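Local coordinates for TRAP-type C4-dicarboxylate:H+ symport system substrate-binding component DctP (Shewanella oneidensis, PDB 4MX6), which probably binds C4-dicarboxylates such as succinate in the periplasm and delivers them to a TRAP-type transporter for uptake, at residues 157-162 with 184-189; 219-224 with 234-239. One frame throughout, in Å; residues are numbered along the deposited sequence.

Contact 1: residues 157-162 with 184-189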
loop_
_atom_site.group_PDB
_atom_site.type_symbol
_atom_site.label_atom_id
_atom_site.label_comp_id
_atom_site.label_asym_id
_atom_site.label_seq_id
_atom_site.Cartn_x
_atom_site.Cartn_y
_atom_site.Cartn_z
ATOM N N GLY A 157 5.733 -0.064 -3.657
ATOM C CA GLY A 157 6.698 0.879 -4.184
ATOM C C GLY A 157 6.462 2.282 -3.687
ATOM O O GLY A 157 5.567 2.523 -2.897
ATOM N N MET A 158 7.249 3.217 -4.200
ATOM C CA MET A 158 7.028 4.620 -3.908
ATOM C C MET A 158 5.892 5.145 -4.779
ATOM O O MET A 158 5.691 4.691 -5.897
ATOM C CB MET A 158 8.298 5.429 -4.153
ATOM C CG MET A 158 9.530 4.920 -3.414
ATOM S SD MET A 158 9.396 4.788 -1.630
ATOM C CE MET A 158 9.373 6.519 -1.168
ATOM N N LYS A 159 5.139 6.104 -4.262
ATOM C CA LYS A 159 4.047 6.729 -4.995
ATOM C C LYS A 159 4.511 7.874 -5.883
ATOM O O LYS A 159 5.405 8.632 -5.518
ATOM C CB LYS A 159 2.993 7.252 -4.002
ATOM C CG LYS A 159 2.350 6.157 -3.150
ATOM C CD LYS A 159 1.280 6.675 -2.201
ATOM C CE LYS A 159 1.877 7.607 -1.159
ATOM N NZ LYS A 159 0.897 7.981 -0.115
ATOM N N GLN A 160 3.849 7.978 -7.037
ATOM C CA GLN A 160 3.981 9.071 -7.984
ATOM C C GLN A 160 2.643 9.789 -8.069
ATOM O O GLN A 160 1.590 9.165 -7.927
ATOM C CB GLN A 160 4.326 8.531 -9.379
ATOM C CG GLN A 160 5.335 7.400 -9.419
ATOM C CD GLN A 160 6.621 7.684 -8.665
ATOM O OE1 GLN A 160 7.016 8.824 -8.488
ATOM N NE2 GLN A 160 7.291 6.630 -8.232
ATOM N N PHE A 161 2.659 11.096 -8.328
ATOM C CA PHE A 161 1.423 11.816 -8.615
ATOM C C PHE A 161 1.011 11.631 -10.081
ATOM O O PHE A 161 1.860 11.622 -10.974
ATOM C CB PHE A 161 1.599 13.327 -8.425
ATOM C CG PHE A 161 1.911 13.773 -7.024
ATOM C CD1 PHE A 161 1.046 13.519 -5.962
ATOM C CD2 PHE A 161 3.046 14.523 -6.782
ATOM C CE1 PHE A 161 1.339 13.986 -4.683
ATOM C CE2 PHE A 161 3.331 14.994 -5.519
ATOM C CZ PHE A 161 2.482 14.721 -4.471
ATOM N N THR A 162 -0.292 11.549 -10.325
ATOM C CA THR A 162 -0.814 11.757 -11.671
ATOM C C THR A 162 -1.862 12.851 -11.628
ATOM O O THR A 162 -2.525 13.063 -10.602
ATOM C CB THR A 162 -1.419 10.473 -12.297
ATOM O OG1 THR A 162 -2.637 10.117 -11.634
ATOM C CG2 THR A 162 -0.451 9.316 -12.194
ATOM N N ASP A 184 -6.325 9.869 7.125
ATOM C CA ASP A 184 -6.248 11.274 7.521
ATOM C C ASP A 184 -4.892 11.908 7.168
ATOM O O ASP A 184 -4.811 13.110 6.899
ATOM C CB ASP A 184 -6.463 11.430 9.031
ATOM C CG ASP A 184 -7.884 11.142 9.472
ATOM O OD1 ASP A 184 -8.809 11.245 8.648
ATOM O OD2 ASP A 184 -8.069 10.865 10.683
ATOM N N VAL A 185 -3.817 11.123 7.218
ATOM C CA VAL A 185 -2.507 11.673 6.887
ATOM C C VAL A 185 -2.470 12.037 5.397
ATOM O O VAL A 185 -1.968 13.106 5.031
ATOM C CB VAL A 185 -1.357 10.690 7.225
ATOM C CG1 VAL A 185 -0.029 11.252 6.747
ATOM C CG2 VAL A 185 -1.296 10.409 8.726
ATOM N N LEU A 186 -2.997 11.159 4.538
ATOM C CA LEU A 186 -2.966 11.437 3.104
ATOM C C LEU A 186 -3.883 12.608 2.750
ATOM O O LEU A 186 -3.560 13.411 1.880
ATOM C CB LEU A 186 -3.286 10.179 2.294
ATOM C CG LEU A 186 -2.311 9.036 2.583
ATOM C CD1 LEU A 186 -2.697 7.824 1.767
ATOM C CD2 LEU A 186 -0.866 9.437 2.301
ATOM N N ALA A 187 -5.007 12.747 3.447
ATOM C CA ALA A 187 -5.847 13.926 3.249
ATOM C C ALA A 187 -5.049 15.182 3.616
ATOM O O ALA A 187 -5.069 16.180 2.892
ATOM C CB ALA A 187 -7.113 13.832 4.071
ATOM N N ALA A 188 -4.349 15.138 4.744
ATOM C CA ALA A 188 -3.566 16.278 5.198
ATOM C C ALA A 188 -2.441 16.621 4.218
ATOM O O ALA A 188 -2.129 17.801 4.011
ATOM C CB ALA A 188 -3.007 16.015 6.586
ATOM N N GLN A 189 -1.839 15.606 3.602
ATOM C CA GLN A 189 -0.816 15.811 2.593
ATOM C C GLN A 189 -1.348 16.724 1.489
ATOM O O GLN A 189 -0.691 17.669 1.066
ATOM C CB GLN A 189 -0.404 14.442 2.017
ATOM C CG GLN A 189 0.535 14.507 0.846
ATOM C CD GLN A 189 0.823 13.129 0.309
ATOM O OE1 GLN A 189 1.746 12.453 0.756
ATOM N NE2 GLN A 189 0.007 12.683 -0.625
HETATM O O HOH W 1 2.360 9.831 1.393
#
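The ammonium end of Lys159 meets the isobutyl end of Leu186 tip to tip, NZ lying 3.3 Å from CD2. This is a close approach of a charge to a methyl group. The other methyl stands farther off, with CD1 4.1 Å from the same NZ. The lysine chain runs straight through chi2 and then bends at chi3 (-65°), and this turn sets the direction in which NZ meets helix 184-191.

The polar link between the segments goes through water. One water accepts from Lys159 NZ at 2.8 Å and donates to Gln189 OE1 at 2.8 Å, so it joins the ammonium group to the amide oxygen. Glu218, outside both segments, ties the same two side chains together. Its OE2 forms a salt bridge with Lys159 NZ, and its OE1 accepts from Gln189 NE2. The buried lysine charge is therefore matched by a carboxylate, which probably keeps it protonated.

The aromatic part is looser. Gln189 NE2 sits at the edge of the Phe161 ring, near the ring plane, 4.5 Å from CE1. His241 stacks on this ring and Trp311 also meets it.

The contact joins the junction of strands 148-158 and 160-163 to helix 184-191 through Lys159, Gln189, Leu186 and the Phe161 ring, inside a family 7 solute-binding protein. Lys159 lies about 7 Å from the bound succinate, side chain to ligand, consistent with a place just behind the binding pocket.

Contact 2: residues 219-224 with 234-239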
loop_
_atom_site.group_PDB
_atom_site.type_symbol
_atom_site.label_atom_id
_atom_site.label_comp_id
_atom_site.label_asym_id
_atom_site.label_seq_id
_atom_site.Cartn_x
_atom_site.Cartn_y
_atom_site.Cartn_z
ATOM N N ASN A 219 -0.034 6.939 -6.816
ATOM C CA ASN A 219 0.102 5.487 -6.801
ATOM C C ASN A 219 1.436 5.044 -7.381
ATOM O O ASN A 219 2.191 5.844 -7.939
ATOM C CB ASN A 219 -1.068 4.783 -7.511
ATOM C CG ASN A 219 -1.628 3.676 -6.656
ATOM O OD1 ASN A 219 -0.890 2.765 -6.266
ATOM N ND2 ASN A 219 -2.889 3.788 -6.273
ATOM N N THR A 220 1.721 3.758 -7.240
ATOM C CA THR A 220 2.957 3.205 -7.747
ATOM C C THR A 220 2.845 2.926 -9.239
ATOM O O THR A 220 1.739 2.844 -9.792
ATOM C CB THR A 220 3.302 1.889 -7.029
ATOM O OG1 THR A 220 2.309 0.920 -7.397
ATOM C CG2 THR A 220 3.329 2.078 -5.506
ATOM N N TRP A 221 3.977 2.740 -9.900
ATOM C CA TRP A 221 3.960 2.375 -11.317
ATOM C C TRP A 221 3.118 1.121 -11.549
ATOM O O TRP A 221 2.401 1.039 -12.537
ATOM C CB TRP A 221 5.366 2.162 -11.889
ATOM C CG TRP A 221 6.237 3.371 -11.849
ATOM C CD1 TRP A 221 7.344 3.529 -11.087
ATOM C CD2 TRP A 221 6.091 4.586 -12.601
ATOM N NE1 TRP A 221 7.900 4.755 -11.301
ATOM C CE2 TRP A 221 7.151 5.434 -12.218
ATOM C CE3 TRP A 221 5.177 5.043 -13.552
ATOM C CZ2 TRP A 221 7.326 6.703 -12.753
ATOM C CZ3 TRP A 221 5.369 6.307 -14.089
ATOM C CH2 TRP A 221 6.437 7.114 -13.686
ATOM N N SER A 222 3.227 0.132 -10.663
ATOM C CA SER A 222 2.521 -1.132 -10.861
ATOM C C SER A 222 1.014 -0.943 -10.858
ATOM O O SER A 222 0.331 -1.496 -11.718
ATOM C CB SER A 222 2.907 -2.142 -9.786
ATOM O OG SER A 222 1.972 -3.213 -9.732
ATOM N N ASN A 223 0.473 -0.191 -9.912
ATOM C CA ASN A 223 -0.967 0.071 -9.919
ATOM C C ASN A 223 -1.386 0.978 -11.088
ATOM O O ASN A 223 -2.439 0.778 -11.705
ATOM C CB ASN A 223 -1.434 0.656 -8.590
ATOM C CG ASN A 223 -1.708 -0.414 -7.549
ATOM O OD1 ASN A 223 -2.024 -1.575 -7.879
ATOM N ND2 ASN A 223 -1.624 -0.029 -6.292
ATOM N N THR A 224 -0.556 1.969 -11.397
ATOM C CA THR A 224 -0.859 2.916 -12.458
ATOM C C THR A 224 -0.978 2.173 -13.789
ATOM O O THR A 224 -1.882 2.457 -14.588
ATOM C CB THR A 224 0.222 4.009 -12.515
ATOM O OG1 THR A 224 0.259 4.710 -11.273
ATOM C CG2 THR A 224 -0.039 5.014 -13.619
ATOM N N SER A 234 -3.119 12.845 -18.216
ATOM C CA SER A 234 -2.161 13.303 -19.214
ATOM C C SER A 234 -0.713 13.394 -18.717
ATOM O O SER A 234 0.207 13.392 -19.544
ATOM C CB SER A 234 -2.589 14.651 -19.820
ATOM O OG SER A 234 -2.575 15.673 -18.841
ATOM N N HIS A 235 -0.502 13.491 -17.400
ATOM C CA HIS A 235 0.832 13.728 -16.848
ATOM C C HIS A 235 1.086 12.933 -15.588
ATOM O O HIS A 235 0.255 12.913 -14.683
ATOM C CB HIS A 235 0.990 15.202 -16.514
ATOM C CG HIS A 235 1.114 16.065 -17.717
ATOM N ND1 HIS A 235 0.027 16.563 -18.407
ATOM C CD2 HIS A 235 2.212 16.494 -18.378
ATOM C CE1 HIS A 235 0.456 17.268 -19.437
ATOM N NE2 HIS A 235 1.777 17.238 -19.442
ATOM N N ILE A 236 2.247 12.290 -15.529
ATOM C CA ILE A 236 2.676 11.552 -14.340
ATOM C C ILE A 236 3.945 12.207 -13.844
ATOM O O ILE A 236 4.917 12.321 -14.584
ATOM C CB ILE A 236 2.961 10.068 -14.660
ATOM C CG1 ILE A 236 1.743 9.429 -15.307
ATOM C CG2 ILE A 236 3.406 9.310 -13.398
ATOM C CD1 ILE A 236 1.980 8.018 -15.811
ATOM N N THR A 237 3.933 12.653 -12.598
ATOM C CA THR A 237 5.072 13.323 -12.011
ATOM C C THR A 237 5.791 12.336 -11.085
ATOM O O THR A 237 5.193 11.784 -10.156
ATOM C CB THR A 237 4.613 14.584 -11.267
ATOM O OG1 THR A 237 3.992 15.492 -12.193
ATOM C CG2 THR A 237 5.785 15.294 -10.634
ATOM N N GLU A 238 7.054 12.069 -11.398
ATOM C CA GLU A 238 7.860 11.102 -10.654
ATOM C C GLU A 238 8.394 11.746 -9.379
ATOM O O GLU A 238 9.541 12.168 -9.292
ATOM C CB GLU A 238 8.984 10.557 -11.533
ATOM C CG GLU A 238 9.734 9.375 -10.921
ATOM C CD GLU A 238 10.576 8.618 -11.949
ATOM O OE1 GLU A 238 10.675 9.070 -13.100
ATOM O OE2 GLU A 238 11.138 7.558 -11.616
ATOM N N SER A 239 7.514 11.796 -8.394
ATOM C CA SER A 239 7.720 12.496 -7.148
ATOM C C SER A 239 8.278 11.601 -6.037
ATOM O O SER A 239 8.901 12.100 -5.110
ATOM C CB SER A 239 6.379 13.077 -6.724
ATOM O OG SER A 239 5.363 12.098 -6.856
#
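Trp221 carries most of this contact; its six-membered ring meets Ile236 with CZ3 and CH2 and Glu238 with CZ2. CG is anti to the carbonyl carbon (chi1 -62°), which sends the indole out from the helix start toward the strand. Ile236 crosses the ring obliquely. Its CG2 lies 3.7 Å from Trp221 CZ3 and is almost as near to CH2, while CD1 is a little farther from CZ3.

Glu238 comes to the indole edge instead. Its CD lies in the ring plane, 3.9 Å from Trp221 CZ2, and the carboxylate stands nearly upright to the indole, with the two planes 87° apart. The carboxylate is also held by a salt bridge from OE1 to Lys289, a residue of helix 260-295 that the Trp221 side chain also touches. With an alanine at the Trp221 position, a gap is likely to open beside Ile236 CG2, and the Glu238 carboxylate would lose the ring edge it packs on.

Thr224 adds a lighter touch, its CG2 4.2 Å from Ile236 CD1. Its OG1 donates to Thr220 O at 2.8 Å, from above the carbonyl plane.

These residues pack the start of helix 221-226 against strand 235-237, an inner strand of the mixed sheet, and the residue that follows it, Glu238. Thr220 is the N-cap of that helix, and its OG1 accepts a weak bond from Asn223 N.

Asn219 OD1 is gripped twice. Thr220 N reaches it in the carbonyl plane, on a lone pair. Asn223 ND2 donates at 2.9 Å, tilted 35° from that plane, and the oxygen lies in the amide plane of Asn223. These bonds help to fix the rotation of both amides. Asn219 ND2 and Asn223 ND2 each bond an oxygen of the bound succinate.

How the contacts relate
Along the chain, contact 1 comes first. Its strand 160-163 follows the long strand 148-158, and the loop it closes takes in strand 177-180 before helix 184-191. Contact 2 opens later, at the end of strand 217-219, and closes a short loop that holds the rest of helix 221-226. The two neither nest nor cross; they stand in series. They meet in the mixed sheet, where 160-163 lies between 217-219 and 235-237. Probable hydrogen bonds from Gln160 N to Asn219 O and from Thr237 N to Phe161 O join their backbones. Contact 1 thus ties this sheet to helix 184-191, and contact 2 ties it to helix 221-226.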